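Local coordinates for protein carboxypeptidase A (Helicoverpa armigera, PDB 1JQG) that probably removes C-terminal residues from peptides as a zinc-dependent carboxypeptidase of the caterpillar mid-gut, made as a proenzyme, at residues Ala300-Ile305 / Pro376-Tyr381; Gly262-Ser267 / Ala361-Ala366; Val142-Gly147 / Ser155-Arg160; Ser114-Asp119 / Asp128-Glu133. All coordinates share one frame; numbering follows the deposited sequence.

Contact 1 of 4, residues Ala300-Ile305 / Pro376-Tyr381; sequences ALYLDI and PFSYTY
P376 meets A300 where the two chains come together, its rigid ring setting CD 3.6 Å from A300 O. The same carbonyl oxygen lies in the plane of the F377 ring, at its edge, where the slightly positive ring hydrogens suit an oxygen. F377 O accepts the N-H of Y302, the first bond of a parallel strand pair. S378 is small enough to sit against Y302: its OG is 3.2 Å from Y302 CD2 and bonds to S367 O of helix 366-373. Y379 uses both backbone groups, its N 3.0 Å from Y302 O and its O taking D304 N almost straight (173°). With CG beside the backbone N (chi1 -55°), its ring receives L301 CD1 at the edge, 3.8 Å from Y379 CD1, while L303 runs alongside. T380 makes a CA-H...O contact, its CA 3.2 Å from D304 O. Y381 N reaches D304 O at 2.8 Å from above the carbonyl plane, and L303 CD2 packs 3.8 Å from Y381 CE1. Strand bonds hold D304 through both N and O, while its OD2 is hydrogen-bonded to NE2 of the zinc ligand H306. This second-shell carboxylate probably orients the imidazole and strengthens it as a donor to zinc.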
# COMPACT_ATOMS: atom_id res chain seq x y z
N ALA A 300 11.38 -10.87 12.01
CA ALA A 300 12.62 -10.38 11.39
C ALA A 300 12.36 -9.30 10.33
O ALA A 300 13.21 -8.43 10.17
CB ALA A 300 13.43 -11.50 10.77
N LEU A 301 11.23 -9.38 9.63
CA LEU A 301 10.98 -8.46 8.53
C LEU A 301 9.47 -8.13 8.44
O LEU A 301 8.64 -9.05 8.64
CB LEU A 301 11.41 -9.05 7.17
CG LEU A 301 11.21 -8.20 5.92
CD1 LEU A 301 11.97 -6.87 5.91
CD2 LEU A 301 11.64 -9.01 4.69
N TYR A 302 9.21 -6.85 8.22
CA TYR A 302 7.85 -6.37 8.07
C TYR A 302 7.72 -5.54 6.79
O TYR A 302 8.49 -4.58 6.62
CB TYR A 302 7.45 -5.52 9.28
CG TYR A 302 6.08 -4.90 9.20
CD1 TYR A 302 4.96 -5.58 9.65
CD2 TYR A 302 5.89 -3.61 8.67
CE1 TYR A 302 3.68 -5.04 9.62
CE2 TYR A 302 4.61 -3.04 8.63
CZ TYR A 302 3.52 -3.78 9.12
OH TYR A 302 2.30 -3.20 9.03
N LEU A 303 6.73 -5.87 5.97
CA LEU A 303 6.53 -5.19 4.71
C LEU A 303 5.11 -4.67 4.55
O LEU A 303 4.13 -5.40 4.56
CB LEU A 303 6.92 -6.10 3.53
CG LEU A 303 8.34 -6.66 3.50
CD1 LEU A 303 8.56 -7.61 2.34
CD2 LEU A 303 9.38 -5.55 3.47
N ASP A 304 4.98 -3.37 4.38
CA ASP A 304 3.70 -2.71 4.11
C ASP A 304 3.69 -2.34 2.64
O ASP A 304 4.34 -1.36 2.24
CB ASP A 304 3.56 -1.47 5.01
CG ASP A 304 2.19 -0.83 4.92
OD1 ASP A 304 1.24 -1.43 4.38
OD2 ASP A 304 2.05 0.31 5.41
N ILE A 305 2.97 -3.12 1.85
CA ILE A 305 2.94 -2.94 0.41
C ILE A 305 1.94 -1.91 -0.06
O ILE A 305 0.72 -2.12 -0.03
CB ILE A 305 2.74 -4.30 -0.33
CG1 ILE A 305 3.90 -5.25 0.11
CG2 ILE A 305 2.78 -4.16 -1.84
CD1 ILE A 305 3.81 -6.66 -0.42
N PRO A 376 13.46 -5.56 13.24
CA PRO A 376 14.68 -4.80 13.08
C PRO A 376 14.77 -4.22 11.69
O PRO A 376 15.55 -3.33 11.38
CB PRO A 376 15.79 -5.80 13.37
CG PRO A 376 15.13 -6.95 14.04
CD PRO A 376 13.74 -7.00 13.45
N PHE A 377 14.05 -4.84 10.75
CA PHE A 377 14.00 -4.44 9.35
C PHE A 377 12.55 -4.26 8.94
O PHE A 377 11.75 -5.20 9.06
CB PHE A 377 14.68 -5.49 8.47
CG PHE A 377 16.10 -5.79 8.89
CD1 PHE A 377 16.38 -6.89 9.68
CD2 PHE A 377 17.14 -4.95 8.55
CE1 PHE A 377 17.67 -7.19 10.08
CE2 PHE A 377 18.44 -5.22 8.95
CZ PHE A 377 18.70 -6.34 9.70
N SER A 378 12.18 -3.07 8.49
CA SER A 378 10.79 -2.78 8.14
C SER A 378 10.75 -1.77 7.01
O SER A 378 11.29 -0.68 6.95
CB SER A 378 10.03 -2.31 9.37
OG SER A 378 8.67 -2.05 9.14
N TYR A 379 10.08 -2.12 5.93
CA TYR A 379 9.94 -1.27 4.76
C TYR A 379 8.48 -1.03 4.39
O TYR A 379 7.56 -1.84 4.65
CB TYR A 379 10.72 -1.90 3.58
CG TYR A 379 12.19 -2.18 3.91
CD1 TYR A 379 12.52 -3.44 4.43
CD2 TYR A 379 13.20 -1.25 3.75
CE1 TYR A 379 13.82 -3.74 4.75
CE2 TYR A 379 14.51 -1.58 4.04
CZ TYR A 379 14.82 -2.82 4.56
OH TYR A 379 16.09 -3.17 4.92
N THR A 380 8.26 0.02 3.64
CA THR A 380 7.00 0.34 2.99
C THR A 380 7.24 0.33 1.47
O THR A 380 8.02 1.14 0.99
CB THR A 380 6.46 1.68 3.47
OG1 THR A 380 5.56 2.13 2.42
CG2 THR A 380 7.50 2.77 3.65
N TYR A 381 6.69 -0.67 0.79
CA TYR A 381 6.87 -0.83 -0.64
C TYR A 381 5.93 0.09 -1.40
O TYR A 381 4.80 0.33 -1.03
CB TYR A 381 6.59 -2.27 -1.10
CG TYR A 381 7.79 -3.18 -1.17
CD1 TYR A 381 8.57 -3.46 -0.08
CD2 TYR A 381 8.12 -3.79 -2.36
CE1 TYR A 381 9.66 -4.31 -0.15
CE2 TYR A 381 9.21 -4.65 -2.47
CZ TYR A 381 9.97 -4.91 -1.36
OH TYR A 381 11.04 -5.78 -1.41

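Contact 2 of 4, residues Gly262-Ser267 / Ala361-Ala366; sequences GTASSS and AASGGA
A264 and S363 are joined by a hydrogen bond: A264 N lies 2.7 Å from S363 OG, with an N-H...O angle of 140°, clearly off straight. The serine hydroxyl is brought there by a chi1 of 57°, which puts OG between its own backbone N and carbonyl carbon. A short polar side chain fits this place, because it can receive an amide from another loop without a long reach. A264 CB sits 3.5 Å from S363 OG and also approaches A362 C at 3.8 Å. Its methyl group meets A361 CB as well, so a compact apolar residue lies against a run of equally small ones. T263 also meets the serine, its OG1 3.3 Å from S363 CB; that hydroxyl is hydrogen-bonded to N260 O. Both segments are irregular loops of the alpha/beta carboxypeptidase fold. Residues 262-267 belong to the long excursion between helices 221-228 and 283-294, which carries the C248-C270 disulfide, and residues 361-366 lead from helix 355-358 into helix 366-373. Glycine suits G262 and G364, whose phi of 77° it adopts easily, and G365 is the N-cap of the following helix. Further out, the backbone of G364 bonds to F257 and M259, and A366 N is met by N254 OD1. The CB of A362 points away from residues 262-267, and its side chain lies about 10 Å from the zinc ion at the nearest atoms.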
# COMPACT_ATOMS: atom_id res chain seq x y z
N GLY A 262 0.05 11.83 15.04
CA GLY A 262 -0.44 13.19 15.06
C GLY A 262 0.54 14.30 14.78
O GLY A 262 0.13 15.48 14.79
N THR A 263 1.81 13.98 14.54
CA THR A 263 2.84 15.01 14.39
C THR A 263 2.94 15.47 12.94
O THR A 263 3.32 16.60 12.67
CB THR A 263 4.22 14.54 14.88
OG1 THR A 263 4.58 13.38 14.13
CG2 THR A 263 4.17 14.30 16.38
N ALA A 264 2.59 14.57 12.01
CA ALA A 264 2.68 14.94 10.59
C ALA A 264 1.49 14.43 9.80
O ALA A 264 1.64 13.75 8.78
CB ALA A 264 4.01 14.47 10.02
N SER A 265 0.29 14.82 10.20
CA SER A 265 -0.95 14.42 9.57
C SER A 265 -2.06 15.44 9.80
O SER A 265 -1.85 16.42 10.51
CB SER A 265 -1.38 13.05 10.12
OG SER A 265 -1.25 13.09 11.54
N SER A 266 -3.17 15.31 9.10
CA SER A 266 -4.27 16.24 9.14
C SER A 266 -5.21 16.05 10.33
O SER A 266 -5.50 14.95 10.81
CB SER A 266 -5.14 16.14 7.86
OG SER A 266 -6.22 17.05 8.15
N SER A 267 -5.86 17.14 10.72
CA SER A 267 -6.73 17.17 11.88
C SER A 267 -8.17 17.29 11.45
O SER A 267 -9.07 17.27 12.29
CB SER A 267 -6.35 18.34 12.79
OG SER A 267 -5.10 17.96 13.36
N ALA A 361 7.40 14.62 4.99
CA ALA A 361 7.18 14.26 6.40
C ALA A 361 5.86 13.52 6.57
O ALA A 361 4.83 13.93 6.09
CB ALA A 361 7.32 15.49 7.28
N ALA A 362 5.91 12.43 7.31
CA ALA A 362 4.74 11.59 7.57
C ALA A 362 4.89 10.91 8.93
O ALA A 362 5.97 10.55 9.34
CB ALA A 362 4.54 10.51 6.52
N SER A 363 3.79 10.70 9.61
CA SER A 363 3.77 10.02 10.90
C SER A 363 2.59 9.06 11.00
O SER A 363 1.69 9.12 10.17
CB SER A 363 3.67 11.03 12.05
OG SER A 363 2.50 11.83 11.83
N GLY A 364 2.68 8.17 12.01
CA GLY A 364 1.58 7.21 12.17
C GLY A 364 1.63 6.07 11.15
O GLY A 364 0.61 5.40 11.00
N GLY A 365 2.75 5.86 10.48
CA GLY A 365 2.85 4.84 9.47
C GLY A 365 3.03 3.47 10.08
O GLY A 365 3.58 3.26 11.16
N ALA A 366 2.54 2.46 9.37
CA ALA A 366 2.57 1.07 9.82
C ALA A 366 3.99 0.54 9.92
O ALA A 366 4.41 0.00 10.94
CB ALA A 366 1.78 0.24 8.82

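Contact 3 of 4, residues Val142-Gly147 / Ser155-Arg160; sequences VTVVEG and SIKYLR
V145 and Y158 form a hydrogen-bonded antiparallel pair between non-hydrogen-bonded V144-L159 and E146-K157, in strands whose N-to-C directions differ by 141°. V145 N meets Y158 O at 3.0 Å and Y158 N meets V145 O at 2.8 Å; G147 N to I156 O adds another bond. On the face of V145 and Y158, a chi1 of 63° keeps Y158 CG between backbone N and carbonyl carbon, and from there the ring reaches back to V145. V145 CG1 lies over it, 3.7 Å from the Y158 centroid, in a CH-pi contact offset toward the rim. G147, with no side chain, brings its CA to the ring edge in plane, 3.8 Å from Y158 CE2. On the opposite face, L159 CD2 touches both V142 CG1 and V144 CB, and the aliphatic part of K157 passes V144, its CD 3.5 Å from V144 CG2. The bend of that long chain returns K157 NZ toward S155, whose OG accepts from NZ and donates to E146 OE1 at 2.8 Å. K157 NZ also salt-bridges D128, joining strand to helix. This twisted pair is a beta hairpin whose first strand is outermost on one side of the mixed sheet of the zinc carboxypeptidase fold.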
# COMPACT_ATOMS: atom_id res chain seq x y z
N VAL A 142 -0.81 -24.28 6.16
CA VAL A 142 -1.66 -23.11 6.12
C VAL A 142 -2.63 -23.14 7.31
O VAL A 142 -3.32 -24.13 7.57
CB VAL A 142 -2.45 -22.98 4.79
CG1 VAL A 142 -3.42 -21.83 4.85
CG2 VAL A 142 -1.51 -22.76 3.61
N THR A 143 -2.86 -22.03 7.93
CA THR A 143 -3.72 -21.79 9.04
C THR A 143 -4.37 -20.40 8.85
O THR A 143 -3.71 -19.36 8.84
CB THR A 143 -2.99 -21.79 10.40
OG1 THR A 143 -2.42 -23.05 10.71
CG2 THR A 143 -3.94 -21.44 11.53
N VAL A 144 -5.67 -20.41 8.57
CA VAL A 144 -6.41 -19.17 8.37
C VAL A 144 -6.87 -18.69 9.74
O VAL A 144 -7.30 -19.45 10.60
CB VAL A 144 -7.57 -19.35 7.39
CG1 VAL A 144 -8.65 -20.28 7.93
CG2 VAL A 144 -8.15 -18.00 6.97
N VAL A 145 -6.66 -17.39 10.01
CA VAL A 145 -7.10 -16.80 11.28
C VAL A 145 -7.74 -15.44 11.06
O VAL A 145 -7.25 -14.63 10.30
CB VAL A 145 -5.94 -16.78 12.27
CG1 VAL A 145 -4.59 -16.56 11.58
CG2 VAL A 145 -6.06 -15.71 13.36
N GLU A 146 -8.83 -15.15 11.72
CA GLU A 146 -9.47 -13.88 11.80
C GLU A 146 -8.83 -12.99 12.85
O GLU A 146 -8.99 -13.22 14.05
CB GLU A 146 -10.96 -14.03 12.22
CG GLU A 146 -11.73 -12.71 12.17
CD GLU A 146 -13.16 -12.87 12.61
OE1 GLU A 146 -14.01 -13.20 11.76
OE2 GLU A 146 -13.45 -12.65 13.81
N GLY A 147 -8.17 -11.91 12.42
CA GLY A 147 -7.52 -11.00 13.36
C GLY A 147 -8.56 -10.09 14.03
O GLY A 147 -8.24 -9.45 15.01
N SER A 155 -15.23 -9.29 8.50
CA SER A 155 -14.23 -10.19 8.97
C SER A 155 -12.89 -10.00 8.23
O SER A 155 -12.76 -10.02 7.02
CB SER A 155 -14.63 -11.65 8.71
OG SER A 155 -13.58 -12.52 9.05
N ILE A 156 -11.84 -9.76 9.01
CA ILE A 156 -10.54 -9.51 8.44
C ILE A 156 -9.62 -10.64 8.86
O ILE A 156 -9.24 -10.70 10.02
CB ILE A 156 -9.92 -8.14 8.71
CG1 ILE A 156 -8.43 -8.16 8.36
CG2 ILE A 156 -10.09 -7.68 10.14
CD1 ILE A 156 -7.56 -7.00 8.85
N LYS A 157 -9.32 -11.55 7.94
CA LYS A 157 -8.53 -12.71 8.21
C LYS A 157 -7.22 -12.69 7.45
O LYS A 157 -6.95 -11.91 6.53
CB LYS A 157 -9.29 -14.01 8.00
CG LYS A 157 -10.09 -14.12 6.75
CD LYS A 157 -10.65 -15.53 6.56
CE LYS A 157 -11.72 -15.79 7.63
NZ LYS A 157 -13.03 -15.08 7.40
N TYR A 158 -6.24 -13.43 7.98
CA TYR A 158 -4.89 -13.43 7.44
C TYR A 158 -4.42 -14.88 7.51
O TYR A 158 -4.98 -15.69 8.26
CB TYR A 158 -3.96 -12.47 8.19
CG TYR A 158 -3.72 -12.79 9.65
CD1 TYR A 158 -2.60 -13.48 10.09
CD2 TYR A 158 -4.66 -12.42 10.60
CE1 TYR A 158 -2.41 -13.78 11.43
CE2 TYR A 158 -4.48 -12.69 11.94
CZ TYR A 158 -3.36 -13.37 12.36
OH TYR A 158 -3.23 -13.62 13.70
N LEU A 159 -3.29 -15.16 6.85
CA LEU A 159 -2.73 -16.49 6.85
C LEU A 159 -1.50 -16.59 7.75
O LEU A 159 -0.66 -15.72 7.78
CB LEU A 159 -2.45 -16.86 5.38
CG LEU A 159 -3.63 -17.24 4.50
CD1 LEU A 159 -3.13 -17.85 3.19
CD2 LEU A 159 -4.59 -18.22 5.15
N ARG A 160 -1.26 -17.77 8.30
CA ARG A 160 -0.03 -18.11 9.02
C ARG A 160 0.58 -19.32 8.33
O ARG A 160 0.07 -20.42 8.53
CB ARG A 160 -0.34 -18.42 10.48
CG ARG A 160 -0.58 -17.18 11.33
CD ARG A 160 -0.46 -17.54 12.82
NE ARG A 160 -1.52 -18.43 13.25
CZ ARG A 160 -1.66 -19.01 14.41
NH1 ARG A 160 -0.76 -18.80 15.36
NH2 ARG A 160 -2.69 -19.82 14.63

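Contact 4 of 4, residues Ser114-Asp119 / Asp128-Glu133; sequences SRLSFD and DAYLQE
Y130 and L116 are brought together by their first torsions: the tyrosine CG is anti to its backbone N (chi1 175°), and the leucine CG is anti to its carbonyl carbon (chi1 -65°). L116 CG therefore sits over one face of the phenol ring, 3.9 Å from the Y130 centroid, in a CH-pi contact displaced toward the rim. The CD1 branch of L116 reaches 3.6 Å from Y130 CD2, and the two side chains cross obliquely. Leucine suits the place because its branched end can spread over the CB-side rim of the ring, near CG and CD2. S114 comes to another part of the ring: its O lies at the edge, near the plane, 3.1 Å from Y130 CE1. The irregular segment 114-119 follows helix 92-108 and leads into helix 124-137, which carries Y130. Its place is consistent with the connection from the activation peptide into the enzyme in a procarboxypeptidase. One turn along the helix from Y130, E133 stands on the same side and sets its CB 4.1 Å from S114 CA, while its OE2 pairs with K136. A tyrosine serves both an apolar and a polar neighbour here. Its ring lies under the leucine, and Y130 OH lies 2.8 Å from a water that donates to L116 O. R115 directs its CB away from residues 128-133, and its guanidinium forms a salt bridge with E137. I200 of helix 187-200 touches both R115 and Y130.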
# COMPACT_ATOMS: atom_id res chain seq x y z
N SER A 114 -11.03 -21.86 -5.10
CA SER A 114 -9.86 -22.47 -4.48
C SER A 114 -8.54 -22.02 -5.11
O SER A 114 -7.45 -22.27 -4.56
CB SER A 114 -9.90 -24.01 -4.50
OG SER A 114 -9.96 -24.64 -5.78
N ARG A 115 -8.58 -21.46 -6.32
CA ARG A 115 -7.43 -21.01 -7.06
C ARG A 115 -7.65 -19.67 -7.75
O ARG A 115 -8.21 -19.59 -8.84
CB ARG A 115 -6.99 -22.05 -8.09
CG ARG A 115 -6.53 -23.40 -7.59
CD ARG A 115 -5.23 -23.39 -6.80
NE ARG A 115 -5.19 -24.57 -5.88
CZ ARG A 115 -4.47 -25.63 -6.23
NH1 ARG A 115 -3.81 -25.62 -7.40
NH2 ARG A 115 -4.40 -26.68 -5.43
N LEU A 116 -7.23 -18.58 -7.13
CA LEU A 116 -7.29 -17.25 -7.71
C LEU A 116 -6.19 -17.05 -8.74
O LEU A 116 -5.03 -17.19 -8.39
CB LEU A 116 -7.18 -16.19 -6.62
CG LEU A 116 -8.32 -16.11 -5.59
CD1 LEU A 116 -8.12 -14.92 -4.67
CD2 LEU A 116 -9.74 -16.00 -6.16
N SER A 117 -6.56 -16.76 -9.98
CA SER A 117 -5.63 -16.54 -11.07
C SER A 117 -4.99 -15.16 -11.00
O SER A 117 -5.41 -14.32 -10.20
CB SER A 117 -6.36 -16.73 -12.40
OG SER A 117 -6.68 -18.10 -12.62
N PHE A 118 -4.00 -14.92 -11.89
CA PHE A 118 -3.38 -13.60 -11.95
C PHE A 118 -3.75 -12.87 -13.25
O PHE A 118 -2.97 -12.09 -13.80
CB PHE A 118 -1.88 -13.68 -11.78
CG PHE A 118 -1.46 -14.37 -10.52
CD1 PHE A 118 -1.17 -15.71 -10.46
CD2 PHE A 118 -1.40 -13.60 -9.35
CE1 PHE A 118 -0.80 -16.30 -9.26
CE2 PHE A 118 -1.03 -14.18 -8.15
CZ PHE A 118 -0.74 -15.53 -8.11
N ASP A 119 -5.01 -13.04 -13.69
CA ASP A 119 -5.48 -12.34 -14.89
C ASP A 119 -6.69 -11.44 -14.61
O ASP A 119 -7.37 -10.93 -15.52
CB ASP A 119 -5.80 -13.35 -15.98
CG ASP A 119 -6.92 -14.30 -15.57
OD1 ASP A 119 -7.44 -14.95 -16.48
OD2 ASP A 119 -7.27 -14.40 -14.37
N ASP A 128 -11.49 -13.55 0.76
CA ASP A 128 -11.93 -14.10 2.03
C ASP A 128 -12.26 -15.58 1.89
O ASP A 128 -11.98 -16.42 2.76
CB ASP A 128 -13.16 -13.35 2.53
CG ASP A 128 -13.60 -13.80 3.89
OD1 ASP A 128 -14.53 -14.63 3.85
OD2 ASP A 128 -13.03 -13.34 4.91
N ALA A 129 -12.97 -15.94 0.82
CA ALA A 129 -13.34 -17.34 0.58
C ALA A 129 -12.11 -18.18 0.25
O ALA A 129 -11.96 -19.31 0.68
CB ALA A 129 -14.35 -17.52 -0.54
N TYR A 130 -11.21 -17.62 -0.57
CA TYR A 130 -10.00 -18.26 -1.01
C TYR A 130 -9.12 -18.68 0.18
O TYR A 130 -8.65 -19.81 0.20
CB TYR A 130 -9.21 -17.33 -1.93
CG TYR A 130 -7.84 -17.83 -2.37
CD1 TYR A 130 -7.71 -19.06 -3.01
CD2 TYR A 130 -6.71 -17.07 -2.16
CE1 TYR A 130 -6.48 -19.50 -3.46
CE2 TYR A 130 -5.46 -17.52 -2.56
CZ TYR A 130 -5.36 -18.73 -3.24
OH TYR A 130 -4.11 -19.09 -3.64
N LEU A 131 -8.89 -17.74 1.10
CA LEU A 131 -8.12 -18.04 2.30
C LEU A 131 -8.60 -19.25 3.05
O LEU A 131 -7.78 -20.02 3.56
CB LEU A 131 -8.08 -16.84 3.27
CG LEU A 131 -7.50 -15.54 2.69
CD1 LEU A 131 -7.43 -14.45 3.76
CD2 LEU A 131 -6.16 -15.79 2.00
N GLN A 132 -9.93 -19.37 3.18
CA GLN A 132 -10.55 -20.50 3.88
C GLN A 132 -10.43 -21.81 3.15
O GLN A 132 -10.36 -22.89 3.75
CB GLN A 132 -12.03 -20.19 4.15
CG GLN A 132 -12.22 -19.05 5.14
CD GLN A 132 -13.66 -18.61 5.23
OE1 GLN A 132 -14.02 -17.48 4.85
NE2 GLN A 132 -14.50 -19.48 5.71
N GLU A 133 -10.35 -21.79 1.84
CA GLU A 133 -10.26 -22.96 0.99
C GLU A 133 -8.85 -23.52 1.04
O GLU A 133 -8.57 -24.74 1.05
CB GLU A 133 -10.65 -22.66 -0.45
CG GLU A 133 -12.12 -22.24 -0.62
CD GLU A 133 -13.07 -23.33 -0.13
OE1 GLU A 133 -12.99 -24.41 -0.76
OE2 GLU A 133 -13.84 -23.09 0.82
O HOH W 1 -4.46 -19.60 -6.35

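In the fold
Along the chain, contact 4 closes first, then contact 3, after which contacts 1 and 2 interleave, their segments alternating. Contacts 3 and 4 are neighbours, with centres about 13 Å apart: helix 124-137 of contact 4 rests on the hairpin of contact 3, joined by L131 against L159 as well as by charge. Contacts 3 and 1 lie in the same mixed eight-stranded sheet, centres about 19 Å apart, one at its margin and the other in its interior. Contact 2 joins loops, its centre about 18 Å from that of contact 1, whose Y302 and D304 touch A366 where helix 366-373 begins. D304 links contact 1 to the zinc ligand H306, whereas contacts 3 and 4 lie away from the annotated sites.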